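Conjugal transfer protein TRWB (Escherichia coli, PDB 1E9S) couples the relaxosome to the type IV secretion machinery in bacterial conjugation, probably binding DNA and using nucleotide hydrolysis to drive its transfer. Local coordinates at the interface of chains A and B. Sequence-based numbering; all coordinates share one arbitrary frame. Chains: chain A/B, Conjugal transfer protein TRWB.

The interface of chains A and B. Residues chain A 177, 211-212, 215; chain B 152, 192, 196.
B:Leu196, in a loop of chain B, pushes its side chain into a groove of chain A lined by A:Thr177, at the end of helix 169-178, and by A:Arg211, A:Phe212 and A:Ser215 of helix 201-217. The apolar packing centres on its two methyl branches. CD1 of B:Leu196 meets the CB of A:Ser215 at 3.6 Å, and the hydroxyl OG of that serine is equally near. The other branch, CD2, turns toward the helix end, 3.8 Å from the backbone O of A:Thr177, and also touches the CB of A:Arg211. Methyl CG2 of A:Thr177, anti to the backbone N (chi1 -73° for OG1), reaches the same CD2 at 4.1 Å and is equally far from the backbone O of B:Leu192. A:Phe212 closes the opposite flank with the far end of its ring: CE1 lies 3.8 Å from CB of B:Leu196, while CZ comes to 3.3 Å from the leucine's backbone O. At the ring's edge, in its plane, CD2 of B:Leu152 from helix 141-163 meets CE1, the two side chains crossing at about a right angle. With the ring of A:Phe212 cut back to an alanine, CD2 of B:Leu152 would probably lose the aromatic edge it packs against, and a gap would open beside the backbone of B:Leu196. A polar bond lies within chain A: OG of A:Ser215 hydrogen-bonds to the backbone O of A:Phe212 at 2.9 Å, one helical turn back, which probably steadies the hydroxyl beside CD1. This small leucine-in-groove contact joins neighbouring subunits of the six-copy assembly and probably helps hold the coupling-protein hexamer together.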
ATOM      1  N   THR A 177      33.909  -8.696  14.473  1.00 33.48           N
ATOM      2  CA  THR A 177      34.000  -7.332  13.937  1.00 34.63           C
ATOM      3  C   THR A 177      35.362  -6.840  13.481  1.00 35.40           C
ATOM      4  O   THR A 177      35.471  -6.132  12.480  1.00 36.27           O
ATOM      5  CB  THR A 177      33.467  -6.325  14.998  1.00 35.34           C
ATOM      6  OG1 THR A 177      32.040  -6.428  15.080  1.00 30.42           O
ATOM      7  CG2 THR A 177      33.870  -4.898  14.668  1.00 37.73           C
ATOM      8  N   ARG A 211      28.486  -9.176  10.210  1.00 26.08           N
ATOM      9  CA  ARG A 211      29.512  -8.349  10.846  1.00 26.42           C
ATOM     10  C   ARG A 211      28.947  -6.970  11.160  1.00 27.90           C
ATOM     11  O   ARG A 211      29.109  -6.447  12.264  1.00 26.89           O
ATOM     12  CB  ARG A 211      30.717  -8.201   9.915  1.00 28.64           C
ATOM     13  CG  ARG A 211      31.345  -9.520   9.558  1.00 33.51           C
ATOM     14  CD  ARG A 211      32.552  -9.787  10.422  1.00 36.75           C
ATOM     15  NE  ARG A 211      33.759  -9.308   9.769  1.00 35.99           N
ATOM     16  CZ  ARG A 211      34.976  -9.378  10.288  1.00 36.14           C
ATOM     17  NH1 ARG A 211      35.173  -9.902  11.487  1.00 34.39           N
ATOM     18  NH2 ARG A 211      35.999  -8.936   9.582  1.00 39.79           N
ATOM     19  N   PHE A 212      28.284  -6.377  10.172  1.00 25.13           N
ATOM     20  CA  PHE A 212      27.695  -5.060  10.346  1.00 24.99           C
ATOM     21  C   PHE A 212      26.679  -5.067  11.475  1.00 26.08           C
ATOM     22  O   PHE A 212      26.705  -4.195  12.332  1.00 25.86           O
ATOM     23  CB  PHE A 212      27.035  -4.592   9.045  1.00 22.29           C
ATOM     24  CG  PHE A 212      27.988  -3.957   8.077  1.00 20.78           C
ATOM     25  CD1 PHE A 212      28.839  -2.932   8.487  1.00 19.29           C
ATOM     26  CD2 PHE A 212      28.018  -4.360   6.748  1.00 16.59           C
ATOM     27  CE1 PHE A 212      29.702  -2.314   7.589  1.00 16.29           C
ATOM     28  CE2 PHE A 212      28.880  -3.745   5.837  1.00 16.34           C
ATOM     29  CZ  PHE A 212      29.724  -2.718   6.258  1.00 15.99           C
ATOM     30  N   SER A 215      28.493  -5.280  14.770  1.00 28.81           N
ATOM     31  CA  SER A 215      29.281  -4.087  15.071  1.00 29.43           C
ATOM     32  C   SER A 215      28.358  -3.009  15.635  1.00 31.39           C
ATOM     33  O   SER A 215      28.806  -2.085  16.302  1.00 31.99           O
ATOM     34  CB  SER A 215      29.956  -3.553  13.813  1.00 28.40           C
ATOM     35  OG  SER A 215      29.075  -2.707  13.102  1.00 23.58           O
TER
ATOM     36  N   LEU B 152      29.418   5.344   9.998  1.00 27.67           N
ATOM     37  CA  LEU B 152      30.493   4.457  10.438  1.00 27.06           C
ATOM     38  C   LEU B 152      31.819   4.975   9.893  1.00 26.24           C
ATOM     39  O   LEU B 152      32.794   5.076  10.626  1.00 26.55           O
ATOM     40  CB  LEU B 152      30.263   3.027   9.932  1.00 27.17           C
ATOM     41  CG  LEU B 152      31.449   2.057  10.102  1.00 29.06           C
ATOM     42  CD1 LEU B 152      31.767   1.870  11.584  1.00 25.32           C
ATOM     43  CD2 LEU B 152      31.137   0.727   9.451  1.00 23.36           C
ATOM     44  N   LEU B 192      37.809   0.678  14.129  1.00 40.75           N
ATOM     45  CA  LEU B 192      36.751  -0.323  14.206  1.00 38.74           C
ATOM     46  C   LEU B 192      36.145  -0.636  12.849  1.00 37.24           C
ATOM     47  O   LEU B 192      35.401  -1.595  12.709  1.00 38.74           O
ATOM     48  CB  LEU B 192      35.638   0.143  15.153  1.00 37.84           C
ATOM     49  CG  LEU B 192      35.961   0.360  16.639  1.00 39.01           C
ATOM     50  CD1 LEU B 192      34.677   0.626  17.440  1.00 38.25           C
ATOM     51  CD2 LEU B 192      36.659  -0.871  17.170  1.00 37.88           C
ATOM     52  N   LEU B 196      35.245  -4.010   8.692  1.00 29.01           N
ATOM     53  CA  LEU B 196      33.859  -3.869   8.302  1.00 28.35           C
ATOM     54  C   LEU B 196      33.708  -3.502   6.830  1.00 28.63           C
ATOM     55  O   LEU B 196      32.799  -3.984   6.159  1.00 28.23           O
ATOM     56  CB  LEU B 196      33.166  -2.831   9.181  1.00 26.62           C
ATOM     57  CG  LEU B 196      33.031  -3.178  10.665  1.00 25.02           C
ATOM     58  CD1 LEU B 196      32.119  -2.178  11.290  1.00 24.61           C
ATOM     59  CD2 LEU B 196      32.459  -4.558  10.862  1.00 26.12           C
TER